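Plasmodium falciparum gamete antigen 27/25 (PDB 1N81) is a gametocyte protein essential for sexual development of the malaria parasite, of unknown molecular function, which may dimerise. Local coordinates at residues A9-R14 with V116-D121; I15-D20 with Y64-I69; L106-R111 with K150-T155. All blocks are in the same frame, centred on the assembly; numbering follows the deposited sequence.

Contact 1: residues A9-R14 with V116-D121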
ATOM      1  N   ALA A   9       9.730  -2.164  16.329  1.00 97.42           N
ATOM      2  CA  ALA A   9      10.183  -3.522  16.603  1.00100.29           C
ATOM      3  C   ALA A   9      10.422  -4.214  15.265  1.00 99.23           C
ATOM      4  O   ALA A   9      10.392  -3.577  14.207  1.00 99.04           O
ATOM      5  CB  ALA A   9       9.110  -4.278  17.410  1.00 96.96           C
ATOM      6  N   PRO A  10      10.678  -5.530  15.284  1.00 97.96           N
ATOM      7  CA  PRO A  10      10.880  -6.085  13.949  1.00 90.75           C
ATOM      8  C   PRO A  10       9.613  -5.921  13.108  1.00 85.48           C
ATOM      9  O   PRO A  10       8.704  -6.753  13.190  1.00 89.47           O
ATOM     10  CB  PRO A  10      11.195  -7.554  14.226  1.00 93.62           C
ATOM     11  CG  PRO A  10      11.862  -7.510  15.576  1.00 95.22           C
ATOM     12  CD  PRO A  10      10.986  -6.527  16.327  1.00 97.94           C
ATOM     13  N   LEU A  11       9.522  -4.818  12.362  1.00 66.78           N
ATOM     14  CA  LEU A  11       8.398  -4.610  11.450  1.00 57.92           C
ATOM     15  C   LEU A  11       8.210  -6.002  10.818  1.00 40.22           C
ATOM     16  O   LEU A  11       9.204  -6.652  10.502  1.00 38.71           O
ATOM     17  CB  LEU A  11       8.811  -3.617  10.352  1.00 48.70           C
ATOM     18  CG  LEU A  11       7.940  -3.490   9.094  1.00 49.32           C
ATOM     19  CD1 LEU A  11       6.665  -2.737   9.441  1.00 47.64           C
ATOM     20  CD2 LEU A  11       8.678  -2.749   8.006  1.00 47.01           C
ATOM     21  N   SER A  12       6.978  -6.481  10.650  1.00 44.75           N
ATOM     22  CA  SER A  12       6.794  -7.792  10.024  1.00 38.79           C
ATOM     23  C   SER A  12       7.433  -7.852   8.632  1.00 44.34           C
ATOM     24  O   SER A  12       7.190  -6.971   7.804  1.00 37.61           O
ATOM     25  CB  SER A  12       5.305  -8.114   9.881  1.00 39.85           C
ATOM     26  OG  SER A  12       5.142  -9.089   8.864  1.00 48.67           O
ATOM     27  N   PRO A  13       8.245  -8.893   8.343  1.00 41.42           N
ATOM     28  CA  PRO A  13       8.851  -8.946   7.010  1.00 39.26           C
ATOM     29  C   PRO A  13       7.779  -9.083   5.930  1.00 46.02           C
ATOM     30  O   PRO A  13       8.000  -8.670   4.787  1.00 39.04           O
ATOM     31  CB  PRO A  13       9.762 -10.173   7.075  1.00 40.49           C
ATOM     32  CG  PRO A  13      10.156 -10.201   8.538  1.00 48.09           C
ATOM     33  CD  PRO A  13       8.833  -9.916   9.227  1.00 48.96           C
ATOM     34  N   ARG A  14       6.629  -9.665   6.283  1.00 38.30           N
ATOM     35  CA  ARG A  14       5.540  -9.814   5.310  1.00 41.45           C
ATOM     36  C   ARG A  14       4.990  -8.437   4.879  1.00 29.07           C
ATOM     37  O   ARG A  14       4.710  -8.218   3.697  1.00 35.11           O
ATOM     38  CB  ARG A  14       4.373 -10.615   5.878  1.00 47.15           C
ATOM     39  CG  ARG A  14       3.358 -10.853   4.791  1.00 38.89           C
ATOM     40  CD  ARG A  14       2.105 -11.578   5.262  1.00 39.86           C
ATOM     41  NE  ARG A  14       1.651 -12.312   4.110  1.00 48.78           N
ATOM     42  CZ  ARG A  14       0.465 -12.181   3.572  1.00 42.78           C
ATOM     43  NH1 ARG A  14      -0.406 -11.348   4.105  1.00 68.73           N
ATOM     44  NH2 ARG A  14       0.176 -12.838   2.472  1.00 42.91           N
ATOM     45  N   VAL A 116       1.254   1.861  11.316  1.00 43.81           N
ATOM     46  CA  VAL A 116       0.054   1.311  11.896  1.00 35.17           C
ATOM     47  C   VAL A 116       0.249  -0.184  12.168  1.00 39.94           C
ATOM     48  O   VAL A 116      -0.244  -0.694  13.178  1.00 36.80           O
ATOM     49  CB  VAL A 116      -1.179   1.519  10.989  1.00 39.05           C
ATOM     50  CG1 VAL A 116      -2.384   0.804  11.576  1.00 32.85           C
ATOM     51  CG2 VAL A 116      -1.476   2.992  10.856  1.00 32.66           C
ATOM     52  N   SER A 117       0.987  -0.880  11.296  1.00 36.79           N
ATOM     53  CA  SER A 117       1.182  -2.311  11.483  1.00 38.74           C
ATOM     54  C   SER A 117       1.966  -2.587  12.765  1.00 52.77           C
ATOM     55  O   SER A 117       1.777  -3.644  13.386  1.00 36.08           O
ATOM     56  CB  SER A 117       1.877  -2.964  10.271  1.00 35.77           C
ATOM     57  OG  SER A 117       3.276  -2.790  10.288  1.00 39.01           O
ATOM     58  N   ILE A 118       2.834  -1.648  13.160  1.00 41.87           N
ATOM     59  CA  ILE A 118       3.606  -1.814  14.401  1.00 44.02           C
ATOM     60  C   ILE A 118       2.684  -1.741  15.607  1.00 35.99           C
ATOM     61  O   ILE A 118       2.817  -2.520  16.537  1.00 34.98           O
ATOM     62  CB  ILE A 118       4.680  -0.716  14.604  1.00 44.96           C
ATOM     63  CG1 ILE A 118       5.737  -0.785  13.496  1.00 52.20           C
ATOM     64  CG2 ILE A 118       5.327  -0.888  15.999  1.00 44.84           C
ATOM     65  CD1 ILE A 118       6.392  -2.154  13.352  1.00 59.01           C
ATOM     66  N   ASN A 119       1.756  -0.790  15.596  1.00 38.06           N
ATOM     67  CA  ASN A 119       0.813  -0.648  16.703  1.00 43.19           C
ATOM     68  C   ASN A 119      -0.068  -1.909  16.764  1.00 46.69           C
ATOM     69  O   ASN A 119      -0.380  -2.392  17.839  1.00 47.64           O
ATOM     70  CB  ASN A 119      -0.057   0.610  16.524  1.00 41.16           C
ATOM     71  CG  ASN A 119       0.721   1.915  16.787  1.00 48.13           C
ATOM     72  OD1 ASN A 119       0.712   2.448  17.891  1.00 51.35           O
ATOM     73  ND2 ASN A 119       1.403   2.410  15.775  1.00 55.95           N
ATOM     74  N   VAL A 120      -0.447  -2.441  15.605  1.00 42.95           N
ATOM     75  CA  VAL A 120      -1.253  -3.662  15.553  1.00 50.65           C
ATOM     76  C   VAL A 120      -0.520  -4.859  16.213  1.00 51.59           C
ATOM     77  O   VAL A 120      -1.059  -5.517  17.099  1.00 45.67           O
ATOM     78  CB  VAL A 120      -1.631  -4.016  14.086  1.00 44.68           C
ATOM     79  CG1 VAL A 120      -2.240  -5.415  14.011  1.00 42.81           C
ATOM     80  CG2 VAL A 120      -2.639  -2.969  13.547  1.00 33.19           C
ATOM     81  N   ASP A 121       0.712  -5.119  15.797  1.00 51.36           N
ATOM     82  CA  ASP A 121       1.503  -6.216  16.358  1.00 52.93           C
ATOM     83  C   ASP A 121       1.636  -6.159  17.886  1.00 58.14           C
ATOM     84  O   ASP A 121       1.679  -7.197  18.556  1.00 52.73           O
ATOM     85  CB  ASP A 121       2.931  -6.219  15.793  1.00 48.48           C
ATOM     86  CG  ASP A 121       2.989  -6.526  14.315  1.00 52.44           C
ATOM     87  OD1 ASP A 121       2.000  -7.049  13.748  1.00 47.97           O
ATOM     88  OD2 ASP A 121       4.055  -6.244  13.722  1.00 52.73           O
TER
HETATM   89  O   HOH W   1       6.318  -5.161  14.867  1.00 62.49           O
HETATM   90  O   HOH W   2       4.559  -5.160  11.154  1.00 34.05           O
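Ile118 lays its CD1 methyl against the backbone and side chain of Leu11, 3.7 Å from Leu11 CA and 4.0 Å from Leu11 CD1. The two side chains cross at about a right angle. With Leu11 CG anti to the backbone N (chi1 165°), the CD1 branch that meets Ile118 also lies 3.5 Å from Ser117 OG. That hydroxyl is turned between its own backbone N and carbonyl carbon (chi1 81°), from where it also bonds back to Glu114 O one helical turn earlier. Residues 9-12 form the lead-in to helix 13-35, and this contact lays them across the C-terminal turns of helix 96-122 in an all-helical fold. Ser12 is the N-cap of helix 13-35: its OG accepts a weak bond from Arg14 N, at an N-H...O angle of 127°. Beside the Leu11-Ile118 pair the polar groups meet through water. One water accepts from Ser12 N at 2.8 Å and donates to both Ser117 OG and Asp121 OD2, so a single molecule joins the backbone of the cap residue to two side chains one turn apart on helix 96-122. A second water donates to Asp121 OD2 at 2.8 Å and, weakly, to Pro10 O. Asp121 OD2 thus receives two water bonds, while its other oxygen, OD1, is hydrogen-bonded to Ser176 OG from the C-terminal part of the chain.

Contact 2: residues I15-D20 with Y64-I69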
ATOM      1  N   ILE A  15       4.838  -7.537   5.843  1.00 30.62           N
ATOM      2  CA  ILE A  15       4.368  -6.177   5.567  1.00 32.70           C
ATOM      3  C   ILE A  15       5.394  -5.501   4.652  1.00 38.68           C
ATOM      4  O   ILE A  15       5.056  -4.918   3.620  1.00 33.31           O
ATOM      5  CB  ILE A  15       4.260  -5.375   6.861  1.00 32.65           C
ATOM      6  CG1 ILE A  15       3.041  -5.854   7.661  1.00 38.04           C
ATOM      7  CG2 ILE A  15       4.144  -3.885   6.556  1.00 34.22           C
ATOM      8  CD1 ILE A  15       1.715  -5.415   7.057  1.00 41.08           C
ATOM      9  N   ARG A  16       6.663  -5.627   5.025  1.00 35.03           N
ATOM     10  CA  ARG A  16       7.755  -5.020   4.260  1.00 38.90           C
ATOM     11  C   ARG A  16       7.773  -5.496   2.810  1.00 40.08           C
ATOM     12  O   ARG A  16       7.882  -4.677   1.889  1.00 39.80           O
ATOM     13  CB  ARG A  16       9.086  -5.321   4.974  1.00 47.34           C
ATOM     14  CG  ARG A  16      10.363  -4.818   4.333  1.00 63.00           C
ATOM     15  CD  ARG A  16      11.523  -5.043   5.324  1.00 77.91           C
ATOM     16  NE  ARG A  16      12.809  -4.511   4.864  1.00 87.69           N
ATOM     17  CZ  ARG A  16      13.839  -4.241   5.664  1.00 90.41           C
ATOM     18  NH1 ARG A  16      13.741  -4.450   6.972  1.00 85.85           N
ATOM     19  NH2 ARG A  16      14.967  -3.759   5.157  1.00 93.13           N
ATOM     20  N   LYS A  17       7.664  -6.813   2.596  1.00 34.04           N
ATOM     21  CA  LYS A  17       7.669  -7.339   1.233  1.00 36.67           C
ATOM     22  C   LYS A  17       6.396  -7.062   0.426  1.00 35.59           C
ATOM     23  O   LYS A  17       6.473  -6.637  -0.736  1.00 38.94           O
ATOM     24  CB  LYS A  17       7.950  -8.848   1.219  1.00 34.83           C
ATOM     25  CG  LYS A  17       9.387  -9.190   1.652  1.00 52.80           C
ATOM     26  CD  LYS A  17       9.572 -10.679   1.849  1.00 61.90           C
ATOM     27  CE  LYS A  17      10.953 -11.015   2.376  1.00 72.87           C
ATOM     28  NZ  LYS A  17      11.015 -12.453   2.763  1.00 70.79           N
ATOM     29  N   VAL A  18       5.229  -7.302   1.011  1.00 30.38           N
ATOM     30  CA  VAL A  18       4.011  -7.069   0.248  1.00 35.40           C
ATOM     31  C   VAL A  18       3.908  -5.554  -0.029  1.00 31.76           C
ATOM     32  O   VAL A  18       3.511  -5.133  -1.115  1.00 31.24           O
ATOM     33  CB  VAL A  18       2.752  -7.590   0.995  1.00 34.75           C
ATOM     34  CG1 VAL A  18       1.515  -7.450   0.090  1.00 32.72           C
ATOM     35  CG2 VAL A  18       2.935  -9.054   1.336  1.00 36.96           C
ATOM     36  N   GLY A  19       4.299  -4.746   0.956  1.00 34.67           N
ATOM     37  CA  GLY A  19       4.276  -3.317   0.743  1.00 30.27           C
ATOM     38  C   GLY A  19       5.215  -2.977  -0.418  1.00 39.60           C
ATOM     39  O   GLY A  19       4.817  -2.294  -1.355  1.00 31.06           O
ATOM     40  N   ASP A  20       6.460  -3.456  -0.382  1.00 34.34           N
ATOM     41  CA  ASP A  20       7.386  -3.156  -1.482  1.00 37.21           C
ATOM     42  C   ASP A  20       6.858  -3.605  -2.811  1.00 38.61           C
ATOM     43  O   ASP A  20       6.962  -2.883  -3.818  1.00 42.62           O
ATOM     44  CB  ASP A  20       8.775  -3.769  -1.235  1.00 37.43           C
ATOM     45  CG  ASP A  20       9.625  -2.901  -0.312  1.00 37.20           C
ATOM     46  OD1 ASP A  20       9.171  -1.773   0.003  1.00 35.60           O
ATOM     47  OD2 ASP A  20      10.735  -3.315   0.087  1.00 37.96           O
ATOM     48  N   TYR A  64      11.155  -9.068  -5.576  1.00 43.71           N
ATOM     49  CA  TYR A  64      11.387  -9.130  -4.140  1.00 45.18           C
ATOM     50  C   TYR A  64      11.347 -10.563  -3.647  1.00 50.24           C
ATOM     51  O   TYR A  64      11.244 -10.797  -2.453  1.00 44.41           O
ATOM     52  CB  TYR A  64      10.374  -8.287  -3.354  1.00 41.05           C
ATOM     53  CG  TYR A  64      10.577  -6.820  -3.600  1.00 44.44           C
ATOM     54  CD1 TYR A  64       9.977  -6.188  -4.694  1.00 45.64           C
ATOM     55  CD2 TYR A  64      11.461  -6.076  -2.805  1.00 43.38           C
ATOM     56  CE1 TYR A  64      10.260  -4.850  -5.002  1.00 57.20           C
ATOM     57  CE2 TYR A  64      11.747  -4.740  -3.100  1.00 44.75           C
ATOM     58  CZ  TYR A  64      11.146  -4.137  -4.204  1.00 47.81           C
ATOM     59  OH  TYR A  64      11.461  -2.851  -4.550  1.00 53.81           O
ATOM     60  N   ASN A  65      11.411 -11.519  -4.576  1.00 41.34           N
ATOM     61  CA  ASN A  65      11.412 -12.937  -4.227  1.00 49.70           C
ATOM     62  C   ASN A  65      10.380 -13.279  -3.171  1.00 47.89           C
ATOM     63  O   ASN A  65      10.699 -13.906  -2.166  1.00 44.41           O
ATOM     64  CB  ASN A  65      12.784 -13.355  -3.693  1.00 54.42           C
ATOM     65  CG  ASN A  65      13.898 -12.925  -4.592  1.00 77.62           C
ATOM     66  OD1 ASN A  65      13.983 -13.354  -5.745  1.00 89.85           O
ATOM     67  ND2 ASN A  65      14.768 -12.062  -4.079  1.00 85.19           N
ATOM     68  N   TYR A  66       9.141 -12.877  -3.383  1.00 51.36           N
ATOM     69  CA  TYR A  66       8.125 -13.183  -2.400  1.00 42.69           C
ATOM     70  C   TYR A  66       6.890 -13.626  -3.147  1.00 51.92           C
ATOM     71  O   TYR A  66       6.174 -12.799  -3.729  1.00 54.76           O
ATOM     72  CB  TYR A  66       7.837 -11.945  -1.547  1.00 41.16           C
ATOM     73  CG  TYR A  66       7.004 -12.268  -0.324  1.00 35.42           C
ATOM     74  CD1 TYR A  66       7.567 -12.912   0.793  1.00 40.42           C
ATOM     75  CD2 TYR A  66       5.644 -12.011  -0.313  1.00 33.93           C
ATOM     76  CE1 TYR A  66       6.767 -13.293   1.893  1.00 46.16           C
ATOM     77  CE2 TYR A  66       4.838 -12.390   0.768  1.00 42.62           C
ATOM     78  CZ  TYR A  66       5.402 -13.031   1.869  1.00 40.35           C
ATOM     79  OH  TYR A  66       4.574 -13.393   2.916  1.00 45.60           O
ATOM     80  N   PHE A  67       6.634 -14.930  -3.129  1.00 49.69           N
ATOM     81  CA  PHE A  67       5.498 -15.493  -3.848  1.00 44.45           C
ATOM     82  C   PHE A  67       4.374 -16.011  -2.966  1.00 45.44           C
ATOM     83  O   PHE A  67       3.489 -16.721  -3.434  1.00 60.41           O
ATOM     84  CB  PHE A  67       5.992 -16.595  -4.795  1.00 40.62           C
ATOM     85  CG  PHE A  67       7.078 -16.130  -5.729  1.00 44.39           C
ATOM     86  CD1 PHE A  67       8.409 -16.157  -5.342  1.00 50.33           C
ATOM     87  CD2 PHE A  67       6.753 -15.584  -6.969  1.00 49.11           C
ATOM     88  CE1 PHE A  67       9.410 -15.639  -6.179  1.00 59.33           C
ATOM     89  CE2 PHE A  67       7.737 -15.064  -7.806  1.00 44.10           C
ATOM     90  CZ  PHE A  67       9.069 -15.090  -7.412  1.00 55.90           C
ATOM     91  N   LEU A  68       4.391 -15.625  -1.696  1.00 50.20           N
ATOM     92  CA  LEU A  68       3.376 -16.055  -0.746  1.00 43.26           C
ATOM     93  C   LEU A  68       2.144 -15.158  -0.686  1.00 44.76           C
ATOM     94  O   LEU A  68       1.682 -14.789   0.391  1.00 44.74           O
ATOM     95  CB  LEU A  68       4.013 -16.163   0.636  1.00 43.38           C
ATOM     96  CG  LEU A  68       4.589 -17.519   1.098  1.00 57.40           C
ATOM     97  CD1 LEU A  68       4.786 -18.527  -0.055  1.00 38.13           C
ATOM     98  CD2 LEU A  68       5.874 -17.250   1.833  1.00 45.49           C
ATOM     99  N   ILE A  69       1.583 -14.822  -1.834  1.00 42.12           N
ATOM    100  CA  ILE A  69       0.402 -13.965  -1.823  1.00 41.53           C
ATOM    101  C   ILE A  69      -0.835 -14.683  -2.363  1.00 44.00           C
ATOM    102  O   ILE A  69      -0.895 -14.993  -3.551  1.00 48.16           O
ATOM    103  CB  ILE A  69       0.675 -12.654  -2.620  1.00 47.84           C
ATOM    104  CG1 ILE A  69       1.826 -11.870  -1.951  1.00 39.20           C
ATOM    105  CG2 ILE A  69      -0.580 -11.782  -2.648  1.00 50.26           C
ATOM    106  CD1 ILE A  69       2.241 -10.593  -2.656  1.00 37.98           C
TER
HETATM  107  O   HOH W   3      12.267 -12.752  -0.092  1.00 74.71           O
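A Schellman motif ends helix 50-63, with Asn65 at positive phi as its C' residue, and the tyrosines on either side of that residue both pack on helix 13-35. Tyr64 offers a ring face to Asp20: Asp20 CB stands 3.8 Å from the Tyr64 ring centroid, 17° off the ring normal, in a CH-pi contact. Asp20 OD2 comes within 3.6 Å of Tyr64 CE2, the carboxylate and ring planes being 47° apart, while OD1 is held by Gln110 NE2 of helix 96-122. Lys17 lies over one face of Tyr66, its CB 4.2 Å from the ring centroid. Beyond CG the lysine chain is extended and leaves past the CD1 side of the ring, where NZ gives a hydrogen bond to a water, which in turn donates to Asn65 O at 2.8 Å. Val18 divides its methyls: CG2 approaches Tyr66 CE2 obliquely at 3.9 Å, and CG1 meets Ile69 CD1 at 4.2 Å. The loop 64-69 passes over the N-terminal half of helix 13-35 before the chain enters helix 71-89, whose Ile77 touches both Val18 and Ile69; Val173 of helix 156-173 also packs on Val18.

Contact 3: residues L106-R111 with K150-T155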
ATOM      1  N   LEU A 106       3.256   7.860  -2.663  1.00 37.56           N
ATOM      2  CA  LEU A 106       3.314   6.420  -2.473  1.00 34.22           C
ATOM      3  C   LEU A 106       4.073   6.143  -1.191  1.00 36.77           C
ATOM      4  O   LEU A 106       3.685   5.300  -0.390  1.00 34.51           O
ATOM      5  CB  LEU A 106       4.017   5.734  -3.669  1.00 31.70           C
ATOM      6  CG  LEU A 106       3.256   5.769  -5.019  1.00 36.09           C
ATOM      7  CD1 LEU A 106       4.044   5.033  -6.087  1.00 33.29           C
ATOM      8  CD2 LEU A 106       1.858   5.146  -4.885  1.00 34.11           C
ATOM      9  N   TRP A 107       5.159   6.879  -1.006  1.00 37.95           N
ATOM     10  CA  TRP A 107       6.015   6.739   0.166  1.00 37.91           C
ATOM     11  C   TRP A 107       5.216   6.988   1.435  1.00 33.79           C
ATOM     12  O   TRP A 107       5.313   6.226   2.404  1.00 40.76           O
ATOM     13  CB  TRP A 107       7.158   7.755   0.084  1.00 38.62           C
ATOM     14  CG  TRP A 107       8.222   7.626   1.100  1.00 32.08           C
ATOM     15  CD1 TRP A 107       9.412   6.968   0.954  1.00 39.53           C
ATOM     16  CD2 TRP A 107       8.224   8.171   2.447  1.00 29.46           C
ATOM     17  NE1 TRP A 107      10.154   7.068   2.114  1.00 32.58           N
ATOM     18  CE2 TRP A 107       9.457   7.796   3.038  1.00 37.83           C
ATOM     19  CE3 TRP A 107       7.319   8.932   3.189  1.00 39.31           C
ATOM     20  CZ2 TRP A 107       9.790   8.149   4.362  1.00 41.54           C
ATOM     21  CZ3 TRP A 107       7.646   9.286   4.496  1.00 47.35           C
ATOM     22  CH2 TRP A 107       8.878   8.897   5.071  1.00 43.62           C
ATOM     23  N   VAL A 108       4.443   8.069   1.421  1.00 31.30           N
ATOM     24  CA  VAL A 108       3.644   8.440   2.565  1.00 30.67           C
ATOM     25  C   VAL A 108       2.672   7.326   2.949  1.00 36.66           C
ATOM     26  O   VAL A 108       2.604   6.923   4.105  1.00 34.40           O
ATOM     27  CB  VAL A 108       2.879   9.736   2.284  1.00 41.93           C
ATOM     28  CG1 VAL A 108       1.754   9.933   3.352  1.00 29.81           C
ATOM     29  CG2 VAL A 108       3.899  10.941   2.296  1.00 36.44           C
ATOM     30  N   GLU A 109       1.952   6.813   1.966  1.00 31.67           N
ATOM     31  CA  GLU A 109       0.989   5.755   2.206  1.00 33.33           C
ATOM     32  C   GLU A 109       1.712   4.501   2.724  1.00 33.63           C
ATOM     33  O   GLU A 109       1.277   3.889   3.717  1.00 31.88           O
ATOM     34  CB  GLU A 109       0.201   5.446   0.918  1.00 26.82           C
ATOM     35  CG  GLU A 109      -0.938   4.443   1.131  1.00 26.74           C
ATOM     36  CD  GLU A 109      -1.776   4.197  -0.117  1.00 35.76           C
ATOM     37  OE1 GLU A 109      -2.617   3.280  -0.074  1.00 28.91           O
ATOM     38  OE2 GLU A 109      -1.611   4.903  -1.137  1.00 33.56           O
ATOM     39  N   GLN A 110       2.830   4.140   2.099  1.00 33.12           N
ATOM     40  CA  GLN A 110       3.541   2.942   2.549  1.00 35.04           C
ATOM     41  C   GLN A 110       4.059   3.102   3.993  1.00 35.35           C
ATOM     42  O   GLN A 110       3.931   2.189   4.835  1.00 33.00           O
ATOM     43  CB  GLN A 110       4.669   2.568   1.580  1.00 33.74           C
ATOM     44  CG  GLN A 110       5.334   1.269   1.973  1.00 38.46           C
ATOM     45  CD  GLN A 110       6.308   0.753   0.947  1.00 36.10           C
ATOM     46  OE1 GLN A 110       6.687   1.459   0.024  1.00 36.67           O
ATOM     47  NE2 GLN A 110       6.721  -0.490   1.109  1.00 32.13           N
ATOM     48  N   ARG A 111       4.590   4.279   4.302  1.00 32.53           N
ATOM     49  CA  ARG A 111       5.033   4.545   5.662  1.00 38.14           C
ATOM     50  C   ARG A 111       3.885   4.503   6.713  1.00 36.38           C
ATOM     51  O   ARG A 111       4.075   4.023   7.832  1.00 31.63           O
ATOM     52  CB  ARG A 111       5.673   5.916   5.744  1.00 38.60           C
ATOM     53  CG  ARG A 111       6.091   6.299   7.120  1.00 54.21           C
ATOM     54  CD  ARG A 111       7.160   5.354   7.678  1.00 68.54           C
ATOM     55  NE  ARG A 111       7.975   6.027   8.691  1.00 82.20           N
ATOM     56  CZ  ARG A 111       9.224   6.461   8.499  1.00 76.59           C
ATOM     57  NH1 ARG A 111       9.819   6.288   7.329  1.00 68.24           N
ATOM     58  NH2 ARG A 111       9.879   7.064   9.485  1.00 78.65           N
ATOM     59  N   LYS A 150       7.623  14.682   4.012  1.00 46.20           N
ATOM     60  CA  LYS A 150       7.945  14.442   2.612  1.00 50.46           C
ATOM     61  C   LYS A 150       7.552  15.635   1.733  1.00 53.65           C
ATOM     62  O   LYS A 150       7.711  15.615   0.510  1.00 54.14           O
ATOM     63  CB  LYS A 150       7.224  13.160   2.164  1.00 45.75           C
ATOM     64  CG  LYS A 150       8.003  12.247   1.237  1.00 48.32           C
ATOM     65  CD  LYS A 150       9.265  11.689   1.870  1.00 47.43           C
ATOM     66  CE  LYS A 150      10.074  10.992   0.793  1.00 42.15           C
ATOM     67  NZ  LYS A 150      11.496  10.780   1.139  1.00 44.18           N
ATOM     68  N   ASP A 151       7.050  16.676   2.382  1.00 47.99           N
ATOM     69  CA  ASP A 151       6.610  17.879   1.701  1.00 59.24           C
ATOM     70  C   ASP A 151       5.589  17.598   0.592  1.00 54.13           C
ATOM     71  O   ASP A 151       5.818  17.893  -0.567  1.00 63.71           O
ATOM     72  CB  ASP A 151       7.825  18.637   1.141  1.00 64.49           C
ATOM     73  CG  ASP A 151       7.457  20.001   0.586  1.00 75.07           C
ATOM     74  OD1 ASP A 151       6.639  20.705   1.216  1.00 67.34           O
ATOM     75  OD2 ASP A 151       8.000  20.372  -0.480  1.00 86.00           O
ATOM     76  N   VAL A 152       4.458  17.013   0.947  1.00 48.64           N
ATOM     77  CA  VAL A 152       3.417  16.763  -0.038  1.00 44.70           C
ATOM     78  C   VAL A 152       2.110  17.069   0.654  1.00 45.72           C
ATOM     79  O   VAL A 152       2.069  17.128   1.880  1.00 49.80           O
ATOM     80  CB  VAL A 152       3.373  15.274  -0.524  1.00 55.02           C
ATOM     81  CG1 VAL A 152       4.588  14.942  -1.348  1.00 44.58           C
ATOM     82  CG2 VAL A 152       3.294  14.332   0.654  1.00 49.74           C
ATOM     83  N   LYS A 153       1.052  17.289  -0.121  1.00 41.71           N
ATOM     84  CA  LYS A 153      -0.258  17.529   0.450  1.00 41.11           C
ATOM     85  C   LYS A 153      -1.319  16.807  -0.380  1.00 47.96           C
ATOM     86  O   LYS A 153      -1.531  17.120  -1.550  1.00 49.12           O
ATOM     87  CB  LYS A 153      -0.583  19.027   0.498  1.00 55.45           C
ATOM     88  CG  LYS A 153      -1.429  19.434   1.719  1.00 60.77           C
ATOM     89  CD  LYS A 153      -2.502  18.401   2.065  1.00 76.49           C
ATOM     90  CE  LYS A 153      -3.262  18.742   3.348  1.00 80.26           C
ATOM     91  NZ  LYS A 153      -4.308  19.780   3.125  1.00 78.19           N
ATOM     92  N   PHE A 154      -1.973  15.827   0.231  1.00 43.43           N
ATOM     93  CA  PHE A 154      -3.012  15.061  -0.437  1.00 42.95           C
ATOM     94  C   PHE A 154      -4.251  15.928  -0.428  1.00 49.25           C
ATOM     95  O   PHE A 154      -4.433  16.698   0.502  1.00 43.06           O
ATOM     96  CB  PHE A 154      -3.334  13.788   0.359  1.00 38.58           C
ATOM     97  CG  PHE A 154      -2.341  12.659   0.164  1.00 39.02           C
ATOM     98  CD1 PHE A 154      -0.992  12.829   0.463  1.00 41.54           C
ATOM     99  CD2 PHE A 154      -2.772  11.417  -0.314  1.00 41.86           C
ATOM    100  CE1 PHE A 154      -0.082  11.782   0.286  1.00 37.24           C
ATOM    101  CE2 PHE A 154      -1.881  10.369  -0.493  1.00 34.24           C
ATOM    102  CZ  PHE A 154      -0.532  10.553  -0.192  1.00 41.76           C
ATOM    103  N   THR A 155      -5.104  15.815  -1.446  1.00 44.25           N
ATOM    104  CA  THR A 155      -6.347  16.577  -1.418  1.00 48.07           C
ATOM    105  C   THR A 155      -7.216  15.769  -0.461  1.00 46.21           C
ATOM    106  O   THR A 155      -6.895  14.614  -0.157  1.00 47.41           O
ATOM    107  CB  THR A 155      -7.028  16.627  -2.777  1.00 45.18           C
ATOM    108  OG1 THR A 155      -7.312  15.296  -3.209  1.00 52.43           O
ATOM    109  CG2 THR A 155      -6.155  17.309  -3.784  1.00 38.09           C
TER
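Helix 96-122 passes the end of helix 136-150 and the loop that follows, the backbones coming nearest at Val108 and Lys150, whose CA atoms are 7.4 Å apart. Lys150 crosses the Trp107 indole at about a right angle, over one face. The chain bends at the CB-CG bond (chi2 63°), which brings CD over the ring, and from there the methylenes pass over the ring system: Lys150 CD sits 3.8 Å from the centroid of the six-membered ring of Trp107, a CH-pi contact. Lys150 NZ ends above the five-membered ring of Trp107, 4.1 Å from its centroid and 13° off the normal, in a cation-pi interaction. The opposite face of Trp107 is partly covered by CB of Arg111, one turn further along the same helix. The loop is a helix-to-helix connection: Asp151, at positive phi, closes helix 136-150 in a Schellman motif, and Thr155 caps the start of helix 156-173. Between these two ends, Val152 and Phe154 both turn toward helix 96-122 and meet Val108. Val108 CG2 meets Val152 CG2 at 3.8 Å and Lys150 CB at 4.0 Å, the side chains sliding past each other in opposite directions. The other branch, Val108 CG1, meets Phe154 CE1 at 4.0 Å, and here valine and phenylalanine reach toward each other tip to tip. Phe154 has further aromatic neighbours, being edge-to-face with Phe143 of helix 136-150 and also meeting the ring of Tyr105, while its backbone N donates to Glu147 OE2.

In the fold
Contacts 1 and 3 both draw on helix 96-122, about 19 Å apart between centres, whereas contacts 1 and 2 share helix 13-35. Contact 2 is nested within the chain loop closed by contact 1, and the two touch at a probable hydrogen bond between Arg14 NH2 and Leu68 O, 3.2 Å. Contacts 2 and 3 lie on opposite sides of the chain's centre, yet a probable hydrogen bond from Gln110 to Asp20 links their helices. Surface contact 2 packs aliphatic groups on tyrosine rings and on Ile69; contacts 1 and 3 are partly buried. Water mediates the polar links of contacts 1 and 2, while contact 3 relies on valine packing and a cation-pi pair.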